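Local coordinates for protein galectin (Ovis aries, PDB 6N44) that probably binds galactose-containing glycans as a galectin and has an anti-parasitic activity in sheep that depends on its oligomeric assembly, at residues M21-N27 against Q88-F94; D41-G45 against S121-L125; V63-K69 against C111-L117; I52-F56 against E100-F104. All blocks are in the same frame, centred on the assembly; numbering follows the deposited sequence.

Contact 1. Residues M21-N27 against Q88-F94; sequences MVKIKAN and QPFELQF
Ala-26 and Phe-90 meet in the tight part of this antiparallel strand pair. The methyl CB of Ala-26 touches CZ of Phe-90 at 3.7 Å, and the carbonyl O of Ala-26 sits 3.3 Å above the plane of the Phe-90 ring, offset toward its rim. A chi1 of 58°, which sets CG between the backbone N and the carbonyl carbon, folds the ring back onto the opposite strand. On the same face Ile-24 reaches with CD1 to the edge of the Phe-94 ring, 4.0 Å from CE1, and stands beside Leu-92. Six backbone hydrogen bonds join Val-22, Ile-24 and Ala-26 to Phe-94, Leu-92 and Phe-90 in three reciprocal pairs. The face of Lys-23, Lys-25 and Glu-91 is looser and wet. Here Lys-23 packs its aliphatic chain on the Glu-91 carboxylate (CD to CD 3.7 Å), yet its NZ remains 4.1 Å from OE1, beyond a salt bridge. Two waters span the gaps: one accepts from both lysine NZ atoms and donates to Glu-91 OE2, the other links Lys-23 NZ to Glu-91 OE1. Further along, Gln-93 NE2 gives a weak hydrogen bond to Met-21 SD (3.4 Å), while its stronger partner is the carbonyl O of Cys-19 of the second subunit. Strand 131-138 continues the sheet beyond 21-27, strand 100-105 continues it beyond 90-94, and the apolar face of Val-22, Phe-90, Leu-92 and Phe-94 packs on strand 37-43 of the opposing sheet.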
# COMPACT_ATOMS: atom_id res chain seq x y z
N MET A 21 -2.80 1.47 -2.35
CA MET A 21 -1.51 1.69 -2.98
C MET A 21 -1.63 1.66 -4.49
O MET A 21 -2.29 0.77 -5.04
CB MET A 21 -0.48 0.67 -2.55
CG MET A 21 0.90 0.95 -3.17
SD MET A 21 2.08 -0.31 -2.71
CE MET A 21 1.92 -0.23 -0.93
N VAL A 22 -0.99 2.63 -5.14
CA VAL A 22 -0.75 2.66 -6.57
C VAL A 22 0.75 2.53 -6.78
O VAL A 22 1.53 3.28 -6.17
CB VAL A 22 -1.26 3.96 -7.22
CG1 VAL A 22 -0.96 3.95 -8.74
CG2 VAL A 22 -2.75 4.18 -6.93
N LYS A 23 1.17 1.61 -7.65
CA LYS A 23 2.57 1.45 -7.99
C LYS A 23 2.73 1.56 -9.50
O LYS A 23 2.21 0.72 -10.24
CB LYS A 23 3.14 0.12 -7.51
CG LYS A 23 4.64 0.03 -7.79
CD LYS A 23 5.22 -1.32 -7.46
CE LYS A 23 4.95 -1.71 -6.01
NZ LYS A 23 5.78 -2.90 -5.63
N ILE A 24 3.46 2.58 -9.94
CA ILE A 24 3.70 2.87 -11.36
C ILE A 24 5.17 2.61 -11.65
O ILE A 24 6.05 3.09 -10.92
CB ILE A 24 3.35 4.32 -11.69
CG1 ILE A 24 1.85 4.55 -11.55
CG2 ILE A 24 3.89 4.71 -13.09
CD1 ILE A 24 1.49 5.98 -11.17
N LYS A 25 5.45 1.88 -12.73
CA LYS A 25 6.82 1.69 -13.20
C LYS A 25 6.92 2.27 -14.60
O LYS A 25 6.17 1.87 -15.50
CB LYS A 25 7.21 0.21 -13.18
CG LYS A 25 7.23 -0.37 -11.76
CD LYS A 25 7.67 -1.81 -11.73
CE LYS A 25 7.79 -2.27 -10.29
NZ LYS A 25 7.91 -3.75 -10.15
N ALA A 26 7.83 3.23 -14.78
CA ALA A 26 7.93 3.97 -16.04
C ALA A 26 9.36 4.49 -16.22
O ALA A 26 10.21 4.35 -15.34
CB ALA A 26 6.92 5.12 -16.08
N ASN A 27 9.59 5.11 -17.38
CA ASN A 27 10.88 5.71 -17.71
C ASN A 27 10.63 6.95 -18.56
O ASN A 27 9.85 6.89 -19.52
CB ASN A 27 11.76 4.72 -18.47
CG ASN A 27 13.20 5.17 -18.57
OD1 ASN A 27 13.53 6.33 -18.27
ND2 ASN A 27 14.07 4.26 -18.99
N GLN A 88 16.66 6.65 -16.52
CA GLN A 88 16.63 5.50 -15.63
C GLN A 88 15.19 5.12 -15.34
O GLN A 88 14.38 6.01 -15.06
CB GLN A 88 17.34 5.80 -14.31
CG GLN A 88 18.83 6.07 -14.43
CD GLN A 88 19.60 4.83 -14.85
OE1 GLN A 88 19.61 3.82 -14.14
NE2 GLN A 88 20.24 4.90 -16.01
N PRO A 89 14.83 3.85 -15.41
CA PRO A 89 13.48 3.46 -15.00
C PRO A 89 13.28 3.74 -13.52
O PRO A 89 14.21 3.60 -12.71
CB PRO A 89 13.42 1.96 -15.31
CG PRO A 89 14.47 1.77 -16.39
CD PRO A 89 15.58 2.72 -15.99
N PHE A 90 12.08 4.18 -13.17
CA PHE A 90 11.75 4.52 -11.79
C PHE A 90 10.48 3.79 -11.37
O PHE A 90 9.67 3.36 -12.20
CB PHE A 90 11.59 6.05 -11.61
CG PHE A 90 10.52 6.68 -12.50
CD1 PHE A 90 9.19 6.74 -12.09
CD2 PHE A 90 10.86 7.22 -13.73
CE1 PHE A 90 8.20 7.33 -12.92
CE2 PHE A 90 9.87 7.80 -14.57
CZ PHE A 90 8.55 7.86 -14.16
N GLU A 91 10.33 3.67 -10.06
CA GLU A 91 9.12 3.19 -9.44
C GLU A 91 8.50 4.31 -8.62
O GLU A 91 9.08 4.77 -7.64
CB GLU A 91 9.41 1.98 -8.55
CG GLU A 91 8.20 1.51 -7.81
CD GLU A 91 8.51 0.32 -6.92
OE1 GLU A 91 8.16 0.38 -5.73
OE2 GLU A 91 9.14 -0.64 -7.42
N LEU A 92 7.31 4.74 -9.03
CA LEU A 92 6.57 5.80 -8.36
C LEU A 92 5.39 5.17 -7.62
O LEU A 92 4.57 4.48 -8.23
CB LEU A 92 6.11 6.84 -9.37
CG LEU A 92 5.06 7.87 -8.94
CD1 LEU A 92 5.59 8.80 -7.84
CD2 LEU A 92 4.63 8.66 -10.16
N GLN A 93 5.32 5.41 -6.31
CA GLN A 93 4.25 4.87 -5.47
C GLN A 93 3.43 5.98 -4.85
O GLN A 93 3.99 6.93 -4.28
CB GLN A 93 4.81 4.00 -4.34
CG GLN A 93 5.30 2.64 -4.74
CD GLN A 93 5.95 1.95 -3.56
OE1 GLN A 93 7.04 2.35 -3.12
NE2 GLN A 93 5.26 0.94 -3.01
N PHE A 94 2.10 5.83 -4.90
CA PHE A 94 1.19 6.66 -4.13
C PHE A 94 0.51 5.79 -3.09
O PHE A 94 -0.07 4.75 -3.42
CB PHE A 94 0.12 7.33 -5.01
CG PHE A 94 0.69 8.27 -6.04
CD1 PHE A 94 1.07 7.81 -7.29
CD2 PHE A 94 0.84 9.62 -5.75
CE1 PHE A 94 1.60 8.67 -8.25
CE2 PHE A 94 1.37 10.50 -6.70
CZ PHE A 94 1.75 10.02 -7.96
O HOH W 1 8.16 -3.43 -7.44
O HOH W 2 8.22 -1.79 -4.38

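Contact 2. Residues D41-G45 against S121-L125; sequences DFGTG and SVKML
CG of Leu-125 lies opposite its backbone N (chi1 173°) and CG of Phe-42 opposite its carbonyl carbon, which sends the two side chains the same way. CD1 of Leu-125 settles 4.0 Å above the centre of the Phe-42 ring. The methyl lies just 9° off the ring normal, a CH-pi contact. Val-122 adds its CG1, 3.8 Å from CB of Phe-42. Next to this apolar patch the strands are joined through a classic beta bulge, in which Lys-123 and Met-124 both face Gly-43. The carbonyl O of Gly-43 accepts from Lys-123 N at 2.8 Å and from Met-124 N at 3.0 Å, the second donor standing 36° out of the carbonyl plane, while Gly-43 N returns a bond to Met-124 O. Beyond the bulge, CG2 of Thr-44 rests 3.5 Å from Ser-121 O, and its OG1 bonds to Asp-51 O. CA of Gly-45 then packs on CB of Met-124. The polar links across the pair come from backbone atoms; the Asp-41 carboxylate leads away from 121-125 and forms a salt bridge with Arg-55, a galactose-binding residue, consistent with a second-shell role in positioning it.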
# COMPACT_ATOMS: atom_id res chain seq x y z
N ASP A 41 -3.17 11.83 -12.34
CA ASP A 41 -4.42 12.41 -11.87
C ASP A 41 -5.21 11.35 -11.12
O ASP A 41 -5.56 10.31 -11.68
CB ASP A 41 -5.27 12.96 -13.02
CG ASP A 41 -4.78 14.32 -13.52
OD1 ASP A 41 -3.84 14.87 -12.91
OD2 ASP A 41 -5.34 14.85 -14.52
N PHE A 42 -5.49 11.63 -9.85
CA PHE A 42 -6.56 10.96 -9.12
C PHE A 42 -7.79 11.84 -9.31
O PHE A 42 -7.99 12.83 -8.59
CB PHE A 42 -6.19 10.79 -7.65
CG PHE A 42 -5.04 9.84 -7.40
CD1 PHE A 42 -3.73 10.22 -7.65
CD2 PHE A 42 -5.27 8.57 -6.90
CE1 PHE A 42 -2.67 9.34 -7.40
CE2 PHE A 42 -4.22 7.69 -6.67
CZ PHE A 42 -2.92 8.07 -6.91
N GLY A 43 -8.59 11.52 -10.33
CA GLY A 43 -9.70 12.36 -10.75
C GLY A 43 -11.06 11.75 -10.44
O GLY A 43 -11.19 10.59 -10.06
N THR A 44 -12.10 12.59 -10.60
CA THR A 44 -13.46 12.16 -10.28
C THR A 44 -14.12 11.41 -11.44
O THR A 44 -15.17 10.81 -11.23
CB THR A 44 -14.36 13.33 -9.89
OG1 THR A 44 -14.40 14.31 -10.95
CG2 THR A 44 -13.88 13.98 -8.60
N GLY A 45 -13.53 11.45 -12.63
CA GLY A 45 -14.10 10.71 -13.73
C GLY A 45 -15.46 11.21 -14.19
O GLY A 45 -16.22 10.45 -14.79
N SER A 121 -14.22 10.35 -3.43
CA SER A 121 -14.75 10.92 -4.67
C SER A 121 -13.85 10.65 -5.87
O SER A 121 -14.27 10.92 -7.00
CB SER A 121 -14.97 12.44 -4.49
OG SER A 121 -13.75 13.15 -4.45
N VAL A 122 -12.64 10.13 -5.66
CA VAL A 122 -11.79 9.71 -6.77
C VAL A 122 -12.39 8.49 -7.43
O VAL A 122 -12.72 7.49 -6.76
CB VAL A 122 -10.36 9.42 -6.27
CG1 VAL A 122 -9.49 8.86 -7.42
CG2 VAL A 122 -9.73 10.66 -5.65
N LYS A 123 -12.56 8.54 -8.75
CA LYS A 123 -13.09 7.42 -9.51
C LYS A 123 -12.23 7.01 -10.68
O LYS A 123 -12.53 5.99 -11.30
CB LYS A 123 -14.49 7.74 -10.06
CG LYS A 123 -15.51 8.20 -9.02
CD LYS A 123 -15.85 7.10 -8.07
CE LYS A 123 -16.61 7.64 -6.87
NZ LYS A 123 -16.82 6.59 -5.83
N MET A 124 -11.18 7.77 -11.01
CA MET A 124 -10.45 7.54 -12.25
C MET A 124 -8.99 7.91 -12.03
O MET A 124 -8.69 9.05 -11.65
CB MET A 124 -11.05 8.35 -13.40
CG MET A 124 -10.29 8.24 -14.71
SD MET A 124 -10.26 6.52 -15.24
CE MET A 124 -12.02 6.21 -15.47
N LEU A 125 -8.11 6.95 -12.26
CA LEU A 125 -6.67 7.16 -12.23
C LEU A 125 -6.18 7.38 -13.66
O LEU A 125 -6.57 6.64 -14.57
CB LEU A 125 -5.97 5.96 -11.60
CG LEU A 125 -4.44 5.99 -11.66
CD1 LEU A 125 -3.89 7.05 -10.72
CD2 LEU A 125 -3.83 4.62 -11.33

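Contact 3. Residues V63-K69 against C111-L117; sequences VVMNTLK and CQFAHRL
Met-65 and Phe-113 face each other between strands 63-69 and 111-114, whose segment axes run almost the same way, at 12°, and approach to 8.8 Å. The strands belong to the two opposing antiparallel sheets of the galectin beta-sandwich, and their inward side chains fill the interval. The side chains of Met-65 and Phe-113 pass each other antiparallel, with CB of the methionine 3.6 Å from CD1 of the ring; its SD lies obliquely, 5.3 Å from the ring centroid, in a Met-aromatic contact. A bend at chi3 (-77°) carries the terminal methyl to the neighbouring thiol, so that CE of Met-65 meets SG of Cys-111 at 3.5 Å. Thr-67 presents OG1 to the edge of the Phe-113 ring, 3.3 Å from CZ, and gives its hydrogen bond to Pro-53 O in the adjoining strand. Toward solvent the packing becomes aliphatic, CD of Lys-69 touching CD2 of Leu-117 at 3.5 Å. Arg-116 extends along Thr-67 as far as Asn-66, one of the galactose-binding residues; NH2 of Arg-116 bonds to Lys-75 O. The Asn-66 amide is also held through ND2 by Gly-74 O. Its OD1 accepts from Thr-67 N at 2.8 Å and takes a weak, bent hydrogen bond of 3.1 Å from Arg-116 NH1, the amide and guanidinium planes standing 70° apart.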
# COMPACT_ATOMS: atom_id res chain seq x y z
N VAL A 63 8.30 19.16 -8.69
CA VAL A 63 6.99 18.54 -8.48
C VAL A 63 5.99 19.64 -8.16
O VAL A 63 6.23 20.46 -7.26
CB VAL A 63 7.04 17.51 -7.33
CG1 VAL A 63 5.62 17.14 -6.89
CG2 VAL A 63 7.85 16.26 -7.70
N VAL A 64 4.86 19.64 -8.85
CA VAL A 64 3.73 20.47 -8.46
C VAL A 64 2.53 19.57 -8.18
O VAL A 64 2.20 18.69 -8.99
CB VAL A 64 3.39 21.51 -9.54
CG1 VAL A 64 2.20 22.36 -9.09
CG2 VAL A 64 4.61 22.38 -9.83
N MET A 65 1.88 19.78 -7.04
CA MET A 65 0.65 19.06 -6.70
C MET A 65 -0.46 20.06 -6.43
O MET A 65 -0.23 21.10 -5.81
CB MET A 65 0.86 18.16 -5.48
CG MET A 65 1.95 17.09 -5.71
SD MET A 65 2.39 16.20 -4.21
CE MET A 65 3.43 17.40 -3.37
N ASN A 66 -1.67 19.74 -6.88
CA ASN A 66 -2.77 20.68 -6.72
C ASN A 66 -4.09 19.93 -6.81
O ASN A 66 -4.13 18.73 -7.08
CB ASN A 66 -2.70 21.79 -7.77
CG ASN A 66 -3.23 23.11 -7.26
OD1 ASN A 66 -3.94 23.15 -6.25
ND2 ASN A 66 -2.90 24.19 -7.96
N THR A 67 -5.17 20.67 -6.59
CA THR A 67 -6.53 20.17 -6.61
C THR A 67 -7.37 21.08 -7.49
O THR A 67 -7.29 22.31 -7.38
CB THR A 67 -7.13 20.14 -5.20
OG1 THR A 67 -6.39 19.23 -4.37
CG2 THR A 67 -8.58 19.71 -5.25
N LEU A 68 -8.16 20.47 -8.37
CA LEU A 68 -9.12 21.17 -9.21
C LEU A 68 -10.50 20.94 -8.62
O LEU A 68 -11.00 19.81 -8.63
CB LEU A 68 -9.06 20.68 -10.65
CG LEU A 68 -10.12 21.32 -11.57
CD1 LEU A 68 -9.82 22.80 -11.81
CD2 LEU A 68 -10.23 20.58 -12.89
N LYS A 69 -11.12 22.00 -8.10
CA LYS A 69 -12.43 21.92 -7.47
C LYS A 69 -13.36 22.94 -8.12
O LYS A 69 -13.11 24.15 -8.03
CB LYS A 69 -12.32 22.18 -5.96
CG LYS A 69 -13.65 22.46 -5.28
CD LYS A 69 -13.60 21.99 -3.84
CE LYS A 69 -14.72 22.58 -2.98
NZ LYS A 69 -14.31 22.55 -1.54
N CYS A 111 7.29 13.25 -0.85
CA CYS A 111 6.38 14.32 -0.44
C CYS A 111 5.04 13.70 -0.05
O CYS A 111 4.77 12.53 -0.32
CB CYS A 111 6.20 15.36 -1.55
SG CYS A 111 5.67 14.69 -3.17
N GLN A 112 4.21 14.52 0.59
CA GLN A 112 2.88 14.13 1.01
C GLN A 112 1.90 15.25 0.65
O GLN A 112 2.28 16.42 0.61
CB GLN A 112 2.82 13.86 2.53
CG GLN A 112 3.85 12.84 3.04
CD GLN A 112 5.27 13.41 3.16
OE1 GLN A 112 6.23 12.90 2.57
NE2 GLN A 112 5.41 14.47 3.94
N PHE A 113 0.65 14.87 0.40
CA PHE A 113 -0.40 15.80 -0.02
C PHE A 113 -1.64 15.55 0.83
O PHE A 113 -2.31 14.52 0.66
CB PHE A 113 -0.73 15.61 -1.51
CG PHE A 113 -1.66 16.64 -2.08
CD1 PHE A 113 -1.17 17.87 -2.50
CD2 PHE A 113 -3.02 16.39 -2.20
CE1 PHE A 113 -2.02 18.84 -3.03
CE2 PHE A 113 -3.88 17.36 -2.74
CZ PHE A 113 -3.37 18.59 -3.16
N ALA A 114 -1.95 16.48 1.72
CA ALA A 114 -3.16 16.40 2.54
C ALA A 114 -4.42 16.40 1.68
O ALA A 114 -4.53 17.15 0.71
CB ALA A 114 -3.20 17.57 3.52
N HIS A 115 -5.39 15.56 2.04
CA HIS A 115 -6.61 15.49 1.24
C HIS A 115 -7.32 16.84 1.25
O HIS A 115 -7.43 17.50 2.29
CB HIS A 115 -7.55 14.40 1.76
CG HIS A 115 -7.04 13.01 1.55
ND1 HIS A 115 -6.89 12.45 0.30
CD2 HIS A 115 -6.62 12.07 2.44
CE1 HIS A 115 -6.41 11.22 0.43
NE2 HIS A 115 -6.23 10.97 1.71
N ARG A 116 -7.79 17.26 0.09
CA ARG A 116 -8.56 18.49 -0.04
C ARG A 116 -10.00 18.22 -0.43
O ARG A 116 -10.90 18.91 0.05
CB ARG A 116 -7.91 19.42 -1.06
CG ARG A 116 -6.55 19.95 -0.64
CD ARG A 116 -6.07 20.95 -1.66
NE ARG A 116 -4.64 21.19 -1.60
CZ ARG A 116 -4.00 22.03 -2.41
NH1 ARG A 116 -4.69 22.72 -3.31
NH2 ARG A 116 -2.69 22.19 -2.31
N LEU A 117 -10.22 17.24 -1.27
CA LEU A 117 -11.49 16.63 -1.59
C LEU A 117 -11.50 15.21 -1.07
O LEU A 117 -10.44 14.59 -0.95
CB LEU A 117 -11.73 16.64 -3.11
CG LEU A 117 -11.99 18.02 -3.69
CD1 LEU A 117 -12.03 18.00 -5.21
CD2 LEU A 117 -13.32 18.53 -3.11

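Contact 4. Residues I52-F56 against E100-F104; sequences IPFRF and EYQVF
The rings of Phe-54 and Tyr-101 stack face to face, their centroids 4.3 Å apart and their planes inclined at 28°. CD2 of Phe-54 hangs 3.4 Å above the middle of the tyrosine ring, and Tyr-101 CD1 in turn lies over a face of Phe-54. At the edge of the Phe-54 ring, close to its plane, stands CG2 of Val-103, 4.4 Å from CZ. The ring of Phe-113 also stacks on Phe-54, on the side from which Tyr-101 comes. A chi1 of 175°, CG opposite the backbone N, carries the Phe-54 ring inward over the tyrosine. The overlap reaches the base of the phenylalanine, its CB coming within 3.5 Å of Tyr-101 CE1. Strands 54-56 and 100-104 here face each other across the core of the galectin beta-sandwich, their segment axes 10.5 Å apart, a gap occupied by aromatic and aliphatic side chains from both sheets. One step along, CE1 of Phe-56 touches CG1 of Val-103 at 3.9 Å, while the Phe-56 ring meets Phe-94 edge to face. At the other end the chain turns a corner at Pro-53, whose CB lies near the Tyr-101 hydroxyl. Arg-55, between the two phenylalanines, projects from the outer side of its sheet, where it helps form the galactose site. On the outside of the opposite sheet Gln-102 NE2 donates a nearly straight hydrogen bond (165°) of 3.0 Å to Glu-100 OE1.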
# COMPACT_ATOMS: atom_id res chain seq x y z
N ILE A 52 -10.60 17.27 -9.88
CA ILE A 52 -9.41 16.44 -9.73
C ILE A 52 -8.93 16.62 -8.30
O ILE A 52 -8.20 17.57 -7.99
CB ILE A 52 -8.30 16.79 -10.74
CG1 ILE A 52 -8.81 16.64 -12.18
CG2 ILE A 52 -7.05 15.89 -10.49
CD1 ILE A 52 -7.74 16.95 -13.25
N PRO A 53 -9.33 15.72 -7.40
CA PRO A 53 -8.84 15.78 -6.02
C PRO A 53 -7.33 15.86 -5.88
O PRO A 53 -6.84 16.53 -4.96
CB PRO A 53 -9.39 14.47 -5.43
CG PRO A 53 -10.66 14.26 -6.18
CD PRO A 53 -10.36 14.70 -7.59
N PHE A 54 -6.56 15.22 -6.76
CA PHE A 54 -5.11 15.19 -6.57
C PHE A 54 -4.43 15.01 -7.92
O PHE A 54 -4.54 13.94 -8.53
CB PHE A 54 -4.71 14.09 -5.59
CG PHE A 54 -3.23 13.92 -5.42
CD1 PHE A 54 -2.38 15.02 -5.33
CD2 PHE A 54 -2.67 12.64 -5.33
CE1 PHE A 54 -1.02 14.86 -5.14
CE2 PHE A 54 -1.28 12.47 -5.16
CZ PHE A 54 -0.46 13.58 -5.07
N ARG A 55 -3.72 16.03 -8.37
CA ARG A 55 -2.85 15.94 -9.53
C ARG A 55 -1.41 16.03 -9.07
O ARG A 55 -1.05 16.93 -8.30
CB ARG A 55 -3.13 17.05 -10.57
CG ARG A 55 -2.00 17.23 -11.60
CD ARG A 55 -2.36 18.15 -12.79
NE ARG A 55 -3.41 17.57 -13.60
CZ ARG A 55 -3.93 18.13 -14.69
NH1 ARG A 55 -3.48 19.30 -15.12
NH2 ARG A 55 -4.88 17.50 -15.36
N PHE A 56 -0.59 15.11 -9.54
CA PHE A 56 0.85 15.08 -9.31
C PHE A 56 1.51 15.32 -10.66
O PHE A 56 1.25 14.59 -11.62
CB PHE A 56 1.29 13.73 -8.73
CG PHE A 56 2.80 13.56 -8.59
CD1 PHE A 56 3.45 13.86 -7.40
CD2 PHE A 56 3.56 13.04 -9.63
CE1 PHE A 56 4.84 13.68 -7.26
CE2 PHE A 56 4.94 12.85 -9.50
CZ PHE A 56 5.58 13.17 -8.30
N GLU A 100 -3.81 11.80 4.05
CA GLU A 100 -2.99 12.35 2.98
C GLU A 100 -2.67 11.25 1.98
O GLU A 100 -2.83 10.05 2.26
CB GLU A 100 -1.70 12.94 3.53
CG GLU A 100 -0.85 11.87 4.22
CD GLU A 100 0.28 12.42 5.09
OE1 GLU A 100 1.06 11.60 5.60
OE2 GLU A 100 0.37 13.65 5.28
N TYR A 101 -2.21 11.66 0.80
CA TYR A 101 -1.42 10.79 -0.06
C TYR A 101 0.04 10.90 0.35
O TYR A 101 0.52 12.01 0.62
CB TYR A 101 -1.53 11.18 -1.53
CG TYR A 101 -2.93 11.26 -2.08
CD1 TYR A 101 -3.69 12.42 -1.93
CD2 TYR A 101 -3.48 10.20 -2.79
CE1 TYR A 101 -4.97 12.50 -2.44
CE2 TYR A 101 -4.75 10.28 -3.32
CZ TYR A 101 -5.49 11.43 -3.14
OH TYR A 101 -6.78 11.49 -3.65
N GLN A 102 0.74 9.77 0.35
CA GLN A 102 2.18 9.75 0.52
C GLN A 102 2.81 9.30 -0.79
O GLN A 102 2.32 8.37 -1.44
CB GLN A 102 2.62 8.84 1.67
CG GLN A 102 1.97 9.14 3.02
CD GLN A 102 2.68 8.44 4.19
OE1 GLN A 102 3.41 7.47 3.99
NE2 GLN A 102 2.48 8.94 5.41
N VAL A 103 3.89 9.96 -1.20
CA VAL A 103 4.53 9.70 -2.48
C VAL A 103 5.93 9.19 -2.23
O VAL A 103 6.70 9.78 -1.45
CB VAL A 103 4.55 10.97 -3.37
CG1 VAL A 103 5.10 10.63 -4.77
CG2 VAL A 103 3.16 11.58 -3.46
N PHE A 104 6.27 8.09 -2.90
CA PHE A 104 7.58 7.47 -2.86
C PHE A 104 8.07 7.28 -4.28
O PHE A 104 7.28 6.99 -5.19
CB PHE A 104 7.55 6.09 -2.15
CG PHE A 104 7.04 6.14 -0.75
CD1 PHE A 104 7.93 6.11 0.33
CD2 PHE A 104 5.68 6.22 -0.50
CE1 PHE A 104 7.45 6.15 1.64
CE2 PHE A 104 5.20 6.26 0.81
CZ PHE A 104 6.10 6.23 1.88

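In the fold
Contacts 1 and 2 each join neighbouring strands within a different sheet and rest on backbone hydrogen bonds, whereas contacts 3 and 4 bridge the two sheets mainly by side-chain packing. Contact 4 lies nearest the centre of the chain, with only buried residues touching; contact 3, about 5 Å away between centres, uses the next strand along in each sheet and passes from core to polar rim. Contacts 1 and 2 are partly buried, with centres about 18 Å apart, yet meet in the core, where Phe-94 and Val-22 pack on Phe-42. The galactose-binding Arg-55 (contact 4) and Asn-66 (contact 3) share one sheet; contact 1, and marginally contact 4 through Phe-104, reach the second subunit.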